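Local coordinates for DUF1881 domain-containing protein (Neurospora crassa, PDB 5Z6D) that is of unknown function but pairs a beta-gamma-crystallin domain, its Ca2+ site made inoperative by interface interactions, with an Ig-like domain, and is probably abundant in perithecia, at residues Thr145-Arg150 / Gly161-Glu166; Ile93-Lys98 / Tyr108-Asp113; Lys16-Ser21 / Ser70-Ser75. The protein carries 1 engineered substitution. All blocks are in the same frame, centred on the assembly; numbering follows the deposited sequence.

Contact 1: residues Thr145-Arg150 / Gly161-Glu166; sequences TAVYVR and GSVYFE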
ATOM      1  N   THR A 145      -7.530  -1.615  11.705  1.00 18.98           N
ATOM      2  CA  THR A 145      -7.969  -0.656  10.701  1.00 18.78           C
ATOM      3  C   THR A 145      -9.416  -0.931  10.319  1.00 20.06           C
ATOM      4  O   THR A 145      -9.785  -2.064  10.014  1.00 20.23           O
ATOM      5  CB  THR A 145      -7.069  -0.708   9.444  1.00 18.40           C
ATOM      6  OG1 THR A 145      -5.723  -0.397   9.822  1.00 21.77           O
ATOM      7  CG2 THR A 145      -7.540   0.287   8.413  1.00 20.60           C
ATOM      8  N   ALA A 146     -10.251   0.101  10.359  1.00 18.16           N
ATOM      9  CA  ALA A 146     -11.669  -0.102  10.076  1.00 16.64           C
ATOM     10  C   ALA A 146     -11.882  -0.433   8.607  1.00 17.80           C
ATOM     11  O   ALA A 146     -11.200   0.115   7.740  1.00 18.52           O
ATOM     12  CB  ALA A 146     -12.464   1.130  10.461  1.00 20.52           C
ATOM     13  N   VAL A 147     -12.830  -1.328   8.332  1.00 15.16           N
ATOM     14  CA  VAL A 147     -13.175  -1.641   6.946  1.00 16.90           C
ATOM     15  C   VAL A 147     -14.689  -1.601   6.716  1.00 20.66           C
ATOM     16  O   VAL A 147     -15.493  -1.851   7.630  1.00 19.03           O
ATOM     17  CB  VAL A 147     -12.653  -3.032   6.493  1.00 17.44           C
ATOM     18  CG1 VAL A 147     -11.119  -3.085   6.502  1.00 18.68           C
ATOM     19  CG2 VAL A 147     -13.226  -4.131   7.354  1.00 22.98           C
ATOM     20  N   TYR A 148     -15.075  -1.282   5.482  1.00 15.99           N
ATOM     21  CA  TYR A 148     -16.491  -1.132   5.134  1.00 17.85           C
ATOM     22  C   TYR A 148     -16.706  -1.734   3.760  1.00 17.60           C
ATOM     23  O   TYR A 148     -16.022  -1.366   2.808  1.00 18.67           O
ATOM     24  CB  TYR A 148     -16.930   0.345   5.130  1.00 19.64           C
ATOM     25  CG  TYR A 148     -16.565   1.126   6.381  1.00 17.30           C
ATOM     26  CD1 TYR A 148     -17.515   1.371   7.373  1.00 19.01           C
ATOM     27  CD2 TYR A 148     -15.272   1.624   6.569  1.00 19.47           C
ATOM     28  CE1 TYR A 148     -17.179   2.081   8.522  1.00 22.67           C
ATOM     29  CE2 TYR A 148     -14.934   2.325   7.712  1.00 24.15           C
ATOM     30  CZ  TYR A 148     -15.886   2.551   8.681  1.00 26.24           C
ATOM     31  OH  TYR A 148     -15.542   3.255   9.818  1.00 32.76           O
ATOM     32  N   VAL A 149     -17.654  -2.655   3.663  1.00 16.04           N
ATOM     33  CA  VAL A 149     -17.954  -3.334   2.412  1.00 19.32           C
ATOM     34  C   VAL A 149     -19.321  -2.905   1.934  1.00 20.59           C
ATOM     35  O   VAL A 149     -20.338  -3.160   2.624  1.00 19.83           O
ATOM     36  CB  VAL A 149     -17.957  -4.853   2.550  1.00 21.23           C
ATOM     37  CG1 VAL A 149     -18.169  -5.495   1.170  1.00 22.26           C
ATOM     38  CG2 VAL A 149     -16.659  -5.339   3.192  1.00 25.62           C
ATOM     39  N   ARG A 150     -19.349  -2.282   0.756  1.00 16.67           N
ATOM     40  CA  ARG A 150     -20.586  -1.701   0.249  1.00 17.65           C
ATOM     41  C   ARG A 150     -20.916  -2.195  -1.148  1.00 24.60           C
ATOM     42  O   ARG A 150     -20.017  -2.411  -1.954  1.00 19.62           O
ATOM     43  CB  ARG A 150     -20.477  -0.178   0.234  1.00 17.22           C
ATOM     44  CG  ARG A 150     -21.792   0.528   0.113  1.00 20.17           C
ATOM     45  CD  ARG A 150     -21.561   2.013  -0.083  1.00 27.63           C
ATOM     46  NE  ARG A 150     -22.818   2.763  -0.083  1.00 30.70           N
ATOM     47  CZ  ARG A 150     -22.912   4.055  -0.381  1.00 34.62           C
ATOM     48  NH1 ARG A 150     -21.823   4.735  -0.719  1.00 33.61           N
ATOM     49  NH2 ARG A 150     -24.093   4.662  -0.350  1.00 33.40           N
ATOM     50  N   GLY A 161     -16.680  -3.543   9.723  1.00 19.14           N
ATOM     51  CA  GLY A 161     -15.895  -4.154  10.775  1.00 22.36           C
ATOM     52  C   GLY A 161     -14.486  -3.623  10.771  1.00 18.81           C
ATOM     53  O   GLY A 161     -14.265  -2.427  10.599  1.00 19.21           O
ATOM     54  N   SER A 162     -13.529  -4.510  10.996  1.00 21.06           N
ATOM     55  CA  SER A 162     -12.138  -4.095  10.993  1.00 22.37           C
ATOM     56  C   SER A 162     -11.221  -5.258  10.677  1.00 19.24           C
ATOM     57  O   SER A 162     -11.633  -6.418  10.694  1.00 21.21           O
ATOM     58  CB  SER A 162     -11.754  -3.476  12.337  1.00 31.67           C
ATOM     59  OG  SER A 162     -11.940  -4.406  13.385  1.00 25.76           O
ATOM     60  N   VAL A 163      -9.979  -4.917  10.346  1.00 17.15           N
ATOM     61  CA  VAL A 163      -8.939  -5.903  10.104  1.00 21.56           C
ATOM     62  C   VAL A 163      -7.833  -5.647  11.122  1.00 20.95           C
ATOM     63  O   VAL A 163      -7.570  -4.498  11.488  1.00 19.51           O
ATOM     64  CB  VAL A 163      -8.390  -5.824   8.652  1.00 22.27           C
ATOM     65  CG1 VAL A 163      -7.739  -4.458   8.371  1.00 24.11           C
ATOM     66  CG2 VAL A 163      -7.413  -6.968   8.380  1.00 20.85           C
ATOM     67  N   TYR A 164      -7.208  -6.723  11.587  1.00 19.61           N
ATOM     68  CA  TYR A 164      -6.145  -6.652  12.567  1.00 23.13           C
ATOM     69  C   TYR A 164      -4.878  -7.199  11.920  1.00 20.35           C
ATOM     70  O   TYR A 164      -4.849  -8.339  11.473  1.00 25.72           O
ATOM     71  CB  TYR A 164      -6.536  -7.448  13.820  1.00 27.85           C
ATOM     72  CG  TYR A 164      -5.552  -7.421  14.975  1.00 25.68           C
ATOM     73  CD1 TYR A 164      -5.411  -6.293  15.776  1.00 26.69           C
ATOM     74  CD2 TYR A 164      -4.782  -8.534  15.277  1.00 32.63           C
ATOM     75  CE1 TYR A 164      -4.523  -6.274  16.842  1.00 30.14           C
ATOM     76  CE2 TYR A 164      -3.892  -8.524  16.336  1.00 31.34           C
ATOM     77  CZ  TYR A 164      -3.763  -7.395  17.113  1.00 30.56           C
ATOM     78  OH  TYR A 164      -2.875  -7.386  18.170  1.00 29.85           O
ATOM     79  N   PHE A 165      -3.860  -6.357  11.819  1.00 19.35           N
ATOM     80  CA  PHE A 165      -2.546  -6.753  11.312  1.00 22.38           C
ATOM     81  C   PHE A 165      -1.576  -6.982  12.451  1.00 21.79           C
ATOM     82  O   PHE A 165      -1.510  -6.192  13.393  1.00 21.21           O
ATOM     83  CB  PHE A 165      -1.954  -5.684  10.399  1.00 18.49           C
ATOM     84  CG  PHE A 165      -2.792  -5.367   9.195  1.00 20.17           C
ATOM     85  CD1 PHE A 165      -3.004  -6.311   8.208  1.00 21.89           C
ATOM     86  CD2 PHE A 165      -3.342  -4.105   9.045  1.00 24.87           C
ATOM     87  CE1 PHE A 165      -3.765  -6.004   7.086  1.00 22.70           C
ATOM     88  CE2 PHE A 165      -4.099  -3.789   7.925  1.00 26.98           C
ATOM     89  CZ  PHE A 165      -4.302  -4.737   6.946  1.00 20.29           C
ATOM     90  N   GLU A 166      -0.794  -8.046  12.359  1.00 21.15           N
ATOM     91  CA  GLU A 166       0.241  -8.238  13.367  1.00 25.36           C
ATOM     92  C   GLU A 166       1.489  -8.798  12.715  1.00 27.31           C
ATOM     93  O   GLU A 166       1.410  -9.472  11.701  1.00 29.44           O
ATOM     94  CB  GLU A 166      -0.246  -9.162  14.498  1.00 28.32           C
ATOM     95  CG  GLU A 166      -0.452 -10.609  14.110  1.00 37.03           C
ATOM     96  CD  GLU A 166      -0.859 -11.474  15.298  1.00 43.94           C
ATOM     97  OE1 GLU A 166      -1.129 -10.912  16.382  1.00 42.02           O
ATOM     98  OE2 GLU A 166      -0.907 -12.714  15.148  1.00 45.06           O
TER
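The beta hairpin formed by strands 143-151 and 157-168 pairs Thr145-Val147 with Gly161-Val163 in antiparallel register. Thr145 and Val163 form a hydrogen-bonded pair closed by two bonds: Thr145 N gives to Val163 O at 2.9 Å, nearly along the C=O axis, while Val163 N returns to Thr145 O in its carbonyl plane. Val147 and Gly161 form the second such pair, and it is less symmetrical. Gly161 N meets Val147 O in the carbonyl plane, but Val147 N, 2.9 Å from Gly161 O, stands 48° out of the plane of that carbonyl. Between the two lies the non-hydrogen-bonded pair Ala146-Ser162, where Ala146 CA approaches Gly161 O at 3.5 Å in a CA-H...O contact.

In the Ig-like sandwich this hairpin supplies two neighbouring strands of the five-stranded sheet, and the N-to-C directions of the two segments make an angle of 135°, well short of exactly antiparallel. Alternation puts Thr145, Val147 and Val163 on the buried face, whereas Ala146 and Ser162 occupy the other, partly exposed one. On the buried face the valines cross at about a right angle, with Val147 CG1 4.1 Å from Val163 CG1. Each valine puts one methyl in the crowded position between backbone N and carbonyl carbon: Val147 CG2 thereby lies 3.7 Å from Ser162 N, and Val163 CG1 packs 4.0 Å from Thr145 CB. Thr145 OG1, set beside its own backbone N, comes to the edge of the Phe165 ring, 4.2 Å from CE2. Val176 and Trp182 extend this apolar surface beyond Val163.

Contact 2: residues Ile93-Lys98 / Tyr108-Asp113; sequences ISFLFK and YSLKVD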
ATOM      1  N   ILE A  93       1.978  -3.079   3.339  1.00 15.09           N
ATOM      2  CA  ILE A  93       0.798  -3.916   3.408  1.00 16.18           C
ATOM      3  C   ILE A  93      -0.145  -3.492   2.299  1.00 16.40           C
ATOM      4  O   ILE A  93      -0.532  -2.306   2.222  1.00 19.29           O
ATOM      5  CB  ILE A  93       0.069  -3.808   4.767  1.00 18.27           C
ATOM      6  CG1 ILE A  93       1.036  -4.033   5.933  1.00 19.09           C
ATOM      7  CG2 ILE A  93      -1.077  -4.819   4.848  1.00 21.98           C
ATOM      8  CD1 ILE A  93       0.386  -3.775   7.301  1.00 22.14           C
ATOM      9  N   SER A  94      -0.518  -4.467   1.464  1.00 15.99           N
ATOM     10  CA  SER A  94      -1.363  -4.200   0.303  1.00 15.91           C
ATOM     11  C   SER A  94      -2.496  -5.214   0.133  1.00 19.74           C
ATOM     12  O   SER A  94      -2.333  -6.393   0.436  1.00 17.34           O
ATOM     13  CB  SER A  94      -0.517  -4.154  -0.971  1.00 19.84           C
ATOM     14  OG  SER A  94       0.101  -5.405  -1.219  1.00 22.59           O
ATOM     15  N   PHE A  95      -3.641  -4.723  -0.335  1.00 17.70           N
ATOM     16  CA  PHE A  95      -4.838  -5.529  -0.607  1.00 15.85           C
ATOM     17  C   PHE A  95      -5.237  -5.475  -2.078  1.00 16.84           C
ATOM     18  O   PHE A  95      -5.100  -4.419  -2.718  1.00 18.02           O
ATOM     19  CB  PHE A  95      -6.051  -5.013   0.169  1.00 14.26           C
ATOM     20  CG  PHE A  95      -6.104  -5.387   1.614  1.00 16.55           C
ATOM     21  CD1 PHE A  95      -5.248  -6.316   2.172  1.00 18.82           C
ATOM     22  CD2 PHE A  95      -7.117  -4.835   2.408  1.00 16.03           C
ATOM     23  CE1 PHE A  95      -5.349  -6.644   3.511  1.00 20.28           C
ATOM     24  CE2 PHE A  95      -7.221  -5.153   3.745  1.00 23.06           C
ATOM     25  CZ  PHE A  95      -6.353  -6.062   4.303  1.00 19.39           C
ATOM     26  N   LEU A  96      -5.779  -6.580  -2.591  1.00 16.01           N
ATOM     27  CA  LEU A  96      -6.505  -6.583  -3.863  1.00 18.01           C
ATOM     28  C   LEU A  96      -7.903  -7.161  -3.606  1.00 18.64           C
ATOM     29  O   LEU A  96      -8.029  -8.253  -3.046  1.00 22.62           O
ATOM     30  CB  LEU A  96      -5.751  -7.393  -4.924  1.00 23.12           C
ATOM     31  CG  LEU A  96      -6.289  -7.335  -6.358  1.00 25.00           C
ATOM     32  CD1 LEU A  96      -6.130  -5.937  -6.916  1.00 27.78           C
ATOM     33  CD2 LEU A  96      -5.566  -8.347  -7.224  1.00 31.59           C
ATOM     34  N   PHE A  97      -8.941  -6.433  -4.018  1.00 17.58           N
ATOM     35  CA  PHE A  97     -10.320  -6.782  -3.674  1.00 18.02           C
ATOM     36  C   PHE A  97     -11.029  -7.504  -4.812  1.00 19.69           C
ATOM     37  O   PHE A  97     -11.180  -6.957  -5.910  1.00 19.52           O
ATOM     38  CB  PHE A  97     -11.092  -5.523  -3.279  1.00 17.80           C
ATOM     39  CG  PHE A  97     -12.501  -5.784  -2.793  1.00 17.72           C
ATOM     40  CD1 PHE A  97     -12.784  -6.864  -1.973  1.00 17.13           C
ATOM     41  CD2 PHE A  97     -13.541  -4.920  -3.135  1.00 16.04           C
ATOM     42  CE1 PHE A  97     -14.090  -7.091  -1.505  1.00 16.82           C
ATOM     43  CE2 PHE A  97     -14.854  -5.149  -2.675  1.00 16.78           C
ATOM     44  CZ  PHE A  97     -15.120  -6.232  -1.850  1.00 18.20           C
ATOM     45  N   LYS A  98     -11.457  -8.732  -4.530  1.00 19.19           N
ATOM     46  CA  LYS A  98     -12.139  -9.568  -5.509  1.00 19.36           C
ATOM     47  C   LYS A  98     -13.529  -9.908  -5.032  1.00 18.91           C
ATOM     48  O   LYS A  98     -13.848  -9.787  -3.844  1.00 22.58           O
ATOM     49  CB  LYS A  98     -11.355 -10.861  -5.784  1.00 20.68           C
ATOM     50  CG  LYS A  98      -9.967 -10.633  -6.389  1.00 23.42           C
ATOM     51  CD  LYS A  98     -10.038  -9.826  -7.671  1.00 26.98           C
ATOM     52  CE  LYS A  98      -8.669  -9.710  -8.340  1.00 32.61           C
ATOM     53  NZ  LYS A  98      -8.697  -8.709  -9.446  1.00 36.64           N
ATOM     54  N   TYR A 108     -18.779  -3.782  -5.961  1.00 20.48           N
ATOM     55  CA  TYR A 108     -18.556  -3.698  -4.517  1.00 18.74           C
ATOM     56  C   TYR A 108     -17.335  -2.871  -4.221  1.00 22.88           C
ATOM     57  O   TYR A 108     -16.389  -2.850  -5.009  1.00 19.49           O
ATOM     58  CB  TYR A 108     -18.404  -5.097  -3.903  1.00 18.91           C
ATOM     59  CG  TYR A 108     -19.638  -5.944  -4.110  1.00 21.21           C
ATOM     60  CD1 TYR A 108     -20.759  -5.761  -3.318  1.00 25.10           C
ATOM     61  CD2 TYR A 108     -19.686  -6.920  -5.108  1.00 22.24           C
ATOM     62  CE1 TYR A 108     -21.902  -6.525  -3.508  1.00 24.53           C
ATOM     63  CE2 TYR A 108     -20.821  -7.686  -5.301  1.00 23.03           C
ATOM     64  CZ  TYR A 108     -21.928  -7.481  -4.496  1.00 25.02           C
ATOM     65  OH  TYR A 108     -23.063  -8.240  -4.675  1.00 27.14           O
ATOM     66  N   SER A 109     -17.371  -2.164  -3.097  1.00 17.95           N
ATOM     67  CA  SER A 109     -16.195  -1.440  -2.625  1.00 17.75           C
ATOM     68  C   SER A 109     -15.793  -1.927  -1.254  1.00 18.42           C
ATOM     69  O   SER A 109     -16.642  -2.306  -0.431  1.00 18.97           O
ATOM     70  CB  SER A 109     -16.448   0.070  -2.602  1.00 19.26           C
ATOM     71  OG  SER A 109     -17.513   0.423  -1.723  1.00 23.26           O
ATOM     72  N   LEU A 110     -14.483  -1.912  -1.038  1.00 16.75           N
ATOM     73  CA  LEU A 110     -13.873  -2.171   0.241  1.00 14.75           C
ATOM     74  C   LEU A 110     -13.123  -0.899   0.643  1.00 18.96           C
ATOM     75  O   LEU A 110     -12.115  -0.539   0.034  1.00 18.64           O
ATOM     76  CB  LEU A 110     -12.941  -3.366   0.151  1.00 15.75           C
ATOM     77  CG  LEU A 110     -12.096  -3.655   1.382  1.00 19.44           C
ATOM     78  CD1 LEU A 110     -12.985  -4.079   2.540  1.00 23.80           C
ATOM     79  CD2 LEU A 110     -11.089  -4.749   1.029  1.00 20.24           C
ATOM     80  N   LYS A 111     -13.667  -0.188   1.622  1.00 18.55           N
ATOM     81  CA  LYS A 111     -13.032   0.998   2.161  1.00 17.49           C
ATOM     82  C   LYS A 111     -12.191   0.606   3.362  1.00 19.03           C
ATOM     83  O   LYS A 111     -12.681  -0.067   4.279  1.00 18.13           O
ATOM     84  CB  LYS A 111     -14.089   2.037   2.562  1.00 20.17           C
ATOM     85  CG  LYS A 111     -13.520   3.331   3.125  1.00 19.14           C
ATOM     86  CD  LYS A 111     -14.645   4.247   3.612  1.00 26.86           C
ATOM     87  CE  LYS A 111     -14.091   5.518   4.220  1.00 35.48           C
ATOM     88  NZ  LYS A 111     -15.084   6.181   5.110  1.00 47.97           N
ATOM     89  N   VAL A 112     -10.929   1.025   3.351  1.00 13.10           N
ATOM     90  CA  VAL A 112     -10.003   0.673   4.403  1.00 14.51           C
ATOM     91  C   VAL A 112      -9.475   1.967   4.998  1.00 20.12           C
ATOM     92  O   VAL A 112      -8.807   2.734   4.311  1.00 19.74           O
ATOM     93  CB  VAL A 112      -8.832  -0.184   3.861  1.00 18.15           C
ATOM     94  CG1 VAL A 112      -7.913  -0.580   4.988  1.00 18.48           C
ATOM     95  CG2 VAL A 112      -9.348  -1.430   3.158  1.00 17.35           C
ATOM     96  N   ASP A 113      -9.817   2.244   6.257  1.00 17.88           N
ATOM     97  CA  ASP A 113      -9.478   3.538   6.831  1.00 18.93           C
ATOM     98  C   ASP A 113      -8.092   3.532   7.445  1.00 20.42           C
ATOM     99  O   ASP A 113      -7.944   3.635   8.662  1.00 24.89           O
ATOM    100  CB  ASP A 113     -10.503   3.947   7.887  1.00 24.52           C
ATOM    101  CG  ASP A 113     -11.683   4.683   7.297  1.00 47.09           C
ATOM    102  OD1 ASP A 113     -11.609   5.069   6.110  1.00 51.56           O
ATOM    103  OD2 ASP A 113     -12.678   4.887   8.027  1.00 53.96           O
TER
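Ring-to-aliphatic packing carries this contact across the interior of the Ig-like domain. Phe97, its CG anti to the backbone N (chi1 -175°), lays one ring face over Leu110, whose CB sits 3.7 Å from the ring centroid and only 12° off the normal, a well-centred CH-pi contact. Leu110 CD2 in turn is 4.0 Å from Phe97 CD1 and 4.2 Å from Phe95 CD2, so one leucine spans both phenylalanines. Phe97 CE2 also meets Tyr108 CB at 3.8 Å. Phe95, with CG beside the backbone N, receives Val112 at its ring edge, CG2 lying 4.1 Å from CD2 as the two side chains cross at about a right angle.

The geometry is that of a beta sandwich: strand 91-99 belongs to one sheet and strand 108-112 to the other, the segments running antiparallel at 154° with their axes 8.1 Å apart at closest. Phe97 and Phe95 bridge this gap, Phe97 reaching the backbone as well as the side chains of strand 108-112. Leu122 of strand 120-123, next to 108-112 in its sheet, touches both phenylalanines.

Of polar atoms, Tyr108 O comes to the edge of the Phe97 ring, 3.6 Å from CE2. The tyrosine ring leads away, its OH hydrogen-bonded to Asn203. Ser109 points its CB away from segment 93-98, and its OG is hydrogen-bonded to Glu152, while Lys111 has a cation-pi partner in Tyr148.

Contact 3: residues Lys16-Ser21 / Ser70-Ser75; sequences KNFEGS and SQADIS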
ATOM      1  N   LYS A  16      17.415  11.505 -15.133  1.00 34.05           N
ATOM      2  CA  LYS A  16      17.493  10.047 -15.168  1.00 29.22           C
ATOM      3  C   LYS A  16      18.941   9.585 -14.979  1.00 31.77           C
ATOM      4  O   LYS A  16      19.869  10.379 -15.084  1.00 30.43           O
ATOM      5  CB  LYS A  16      16.928   9.504 -16.481  1.00 27.61           C
ATOM      6  CG  LYS A  16      15.446   9.770 -16.683  1.00 34.63           C
ATOM      7  CD  LYS A  16      14.968   9.276 -18.032  1.00 30.31           C
ATOM      8  CE  LYS A  16      13.456   9.447 -18.161  1.00 30.69           C
ATOM      9  NZ  LYS A  16      12.919   8.890 -19.420  1.00 37.03           N
ATOM     10  N   ASN A  17      19.112   8.301 -14.679  1.00 25.14           N
ATOM     11  CA  ASN A  17      20.426   7.686 -14.520  1.00 30.69           C
ATOM     12  C   ASN A  17      21.349   8.379 -13.515  1.00 27.52           C
ATOM     13  O   ASN A  17      22.572   8.423 -13.709  1.00 30.17           O
ATOM     14  CB  ASN A  17      21.123   7.603 -15.883  1.00 31.94           C
ATOM     15  CG  ASN A  17      22.180   6.513 -15.931  1.00 29.04           C
ATOM     16  OD1 ASN A  17      22.043   5.474 -15.285  1.00 30.78           O
ATOM     17  ND2 ASN A  17      23.249   6.752 -16.689  1.00 31.49           N
ATOM     18  N   PHE A  18      20.754   8.916 -12.449  1.00 24.50           N
ATOM     19  CA  PHE A  18      21.476   9.394 -11.268  1.00 28.88           C
ATOM     20  C   PHE A  18      22.398  10.583 -11.551  1.00 30.64           C
ATOM     21  O   PHE A  18      23.446  10.731 -10.919  1.00 31.76           O
ATOM     22  CB  PHE A  18      22.285   8.251 -10.648  1.00 29.59           C
ATOM     23  CG  PHE A  18      21.565   6.930 -10.648  1.00 30.02           C
ATOM     24  CD1 PHE A  18      20.513   6.710  -9.775  1.00 25.72           C
ATOM     25  CD2 PHE A  18      21.933   5.908 -11.514  1.00 28.47           C
ATOM     26  CE1 PHE A  18      19.840   5.496  -9.762  1.00 25.44           C
ATOM     27  CE2 PHE A  18      21.263   4.694 -11.510  1.00 26.90           C
ATOM     28  CZ  PHE A  18      20.202   4.484 -10.622  1.00 24.90           C
ATOM     29  N   GLU A  19      22.010  11.433 -12.492  1.00 29.68           N
ATOM     30  CA  GLU A  19      22.868  12.559 -12.849  1.00 34.12           C
ATOM     31  C   GLU A  19      22.328  13.847 -12.226  1.00 42.83           C
ATOM     32  O   GLU A  19      21.127  13.957 -11.939  1.00 43.61           O
ATOM     33  CB  GLU A  19      22.996  12.677 -14.369  1.00 35.69           C
ATOM     34  CG  GLU A  19      23.358  11.364 -15.094  1.00 43.44           C
ATOM     35  CD  GLU A  19      24.816  10.921 -14.918  1.00 51.78           C
ATOM     36  OE1 GLU A  19      25.493  11.397 -13.984  1.00 59.00           O
ATOM     37  OE2 GLU A  19      25.291  10.085 -15.727  1.00 50.18           O
ATOM     38  N   GLY A  20      23.220  14.808 -11.992  1.00 43.98           N
ATOM     39  CA  GLY A  20      22.869  15.989 -11.219  1.00 53.21           C
ATOM     40  C   GLY A  20      23.197  15.797  -9.745  1.00 60.57           C
ATOM     41  O   GLY A  20      23.674  14.733  -9.340  1.00 57.58           O
ATOM     42  N   SER A  21      22.933  16.820  -8.938  1.00 75.15           N
ATOM     43  CA  SER A  21      23.352  16.830  -7.535  1.00 73.15           C
ATOM     44  C   SER A  21      22.546  15.874  -6.647  1.00 58.49           C
ATOM     45  O   SER A  21      23.109  15.162  -5.811  1.00 61.45           O
ATOM     46  CB  SER A  21      23.265  18.253  -6.973  1.00 77.92           C
ATOM     47  OG  SER A  21      23.833  18.329  -5.676  1.00 80.80           O
ATOM     48  N   SER A  70      18.252   0.767  -6.475  1.00 22.07           N
ATOM     49  CA  SER A  70      18.402   1.983  -7.266  1.00 21.58           C
ATOM     50  C   SER A  70      17.704   1.859  -8.621  1.00 22.01           C
ATOM     51  O   SER A  70      17.895   0.879  -9.322  1.00 24.44           O
ATOM     52  CB  SER A  70      19.877   2.298  -7.458  1.00 24.33           C
ATOM     53  OG  SER A  70      20.466   2.569  -6.193  1.00 25.91           O
ATOM     54  N   GLN A  71      16.883   2.848  -8.962  1.00 21.00           N
ATOM     55  CA  GLN A  71      16.153   2.855 -10.237  1.00 21.15           C
ATOM     56  C   GLN A  71      16.618   4.001 -11.120  1.00 22.01           C
ATOM     57  O   GLN A  71      16.538   5.156 -10.726  1.00 23.98           O
ATOM     58  CB  GLN A  71      14.644   2.970  -9.986  1.00 21.27           C
ATOM     59  CG  GLN A  71      14.077   1.829  -9.178  1.00 19.74           C
ATOM     60  CD  GLN A  71      14.143   0.513  -9.925  1.00 23.70           C
ATOM     61  OE1 GLN A  71      13.579   0.375 -11.012  1.00 22.94           O
ATOM     62  NE2 GLN A  71      14.861  -0.455  -9.362  1.00 23.63           N
ATOM     63  N   ALA A  72      17.079   3.692 -12.327  1.00 22.95           N
ATOM     64  CA  ALA A  72      17.635   4.743 -13.174  1.00 24.03           C
ATOM     65  C   ALA A  72      16.556   5.573 -13.883  1.00 23.62           C
ATOM     66  O   ALA A  72      16.859   6.615 -14.469  1.00 26.50           O
ATOM     67  CB  ALA A  72      18.601   4.137 -14.198  1.00 25.17           C
ATOM     68  N   ASP A  73      15.303   5.127 -13.803  1.00 24.78           N
ATOM     69  CA  ASP A  73      14.190   5.844 -14.420  1.00 24.51           C
ATOM     70  C   ASP A  73      12.887   5.651 -13.650  1.00 26.24           C
ATOM     71  O   ASP A  73      12.290   4.577 -13.705  1.00 26.36           O
ATOM     72  CB  ASP A  73      14.021   5.367 -15.874  1.00 25.09           C
ATOM     73  CG  ASP A  73      13.121   6.280 -16.704  1.00 31.36           C
ATOM     74  OD1 ASP A  73      12.431   7.148 -16.117  1.00 36.53           O
ATOM     75  OD2 ASP A  73      13.104   6.131 -17.946  1.00 30.84           O
ATOM     76  N   ILE A  74      12.443   6.690 -12.941  1.00 21.68           N
ATOM     77  CA  ILE A  74      11.125   6.653 -12.293  1.00 20.25           C
ATOM     78  C   ILE A  74      10.172   7.713 -12.849  1.00 28.09           C
ATOM     79  O   ILE A  74       9.275   8.183 -12.145  1.00 27.66           O
ATOM     80  CB  ILE A  74      11.233   6.833 -10.761  1.00 22.63           C
ATOM     81  CG1 ILE A  74      11.928   8.152 -10.395  1.00 22.92           C
ATOM     82  CG2 ILE A  74      11.967   5.652 -10.148  1.00 24.09           C
ATOM     83  CD1 ILE A  74      11.864   8.473  -8.906  1.00 23.15           C
ATOM     84  N   SER A  75      10.352   8.067 -14.115  1.00 28.95           N
ATOM     85  CA  SER A  75       9.542   9.100 -14.753  1.00 34.21           C
ATOM     86  C   SER A  75       8.110   8.660 -15.081  1.00 35.54           C
ATOM     87  O   SER A  75       7.267   9.496 -15.408  1.00 34.99           O
ATOM     88  CB  SER A  75      10.226   9.561 -16.033  1.00 35.79           C
ATOM     89  OG  SER A  75      10.315   8.485 -16.956  1.00 36.04           O
TER
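Polar bonds hold two surface loops together here, one after strand 9-13 and the other before strand 82-87. Asn17 N donates to Ala72 O at 2.8 Å, almost straight at 175° and on a carbonyl lone pair. Beside it, Lys16 runs extended alongside Asp73, pointing the same way, and its NZ forms a salt bridge with Asp73 OD2 at 3.1 Å, coming from above the carboxylate plane. The carboxylate is fixed from its own loop: Asp73 OD1 takes Ser75 OG at 2.6 Å on the syn lone pair and Ser75 N at 3.0 Å on the anti one, the latter closing an Asx turn. The turn thus positions the acid that Lys16 meets.

Both loops belong to the beta-gamma-crystallin domain. Phe18 and Gly20 match the aromatic-x-glycine end of the signature of its Greek-key motifs. Asn17 and Phe18 both take left-handed backbone angles, while Gly20, at phi 93° and psi 179°, adopts a conformation in which a CB would be jammed against Glu19 O.

Apolar contact comes from the Phe18 ring, whose tip reaches across to the second loop. Its CZ is 3.6 Å from Ala72 CA and 3.9 Å from Ser70 CB, and its CE2 lies 3.8 Å from Ala72 CB. An alanine in place of Phe18 would remove the ring that packs on Ala72 and Ser70, and would probably loosen the joint beside the Asn17-Ala72 bond. The Ser75 side chain is about 10 Å from that of Asp39, which belongs to a Ca2+ site that holds no ion here.

Along the chain the contacts come in the order 3, 2, 1, each closing before the next opens. Contact 3 ties loops of the beta-gamma-crystallin domain, while contacts 1 and 2 belong to the Ig-like domain on the opposite side of the chain's centre; the centre of contact 3 lies about 38 Å from that of contact 1 and about 32 Å from that of contact 2. Contact 2, centred 9 Å from contact 1, has one segment in the five-stranded sheet to which both segments of contact 1 belong. There strands 108-112 and 143-151 are neighbours, Lys111 N probably bonding Tyr148 O at 2.9 Å, and this pair links the hairpin of contact 1 to the sheet-to-sheet packing of contact 2.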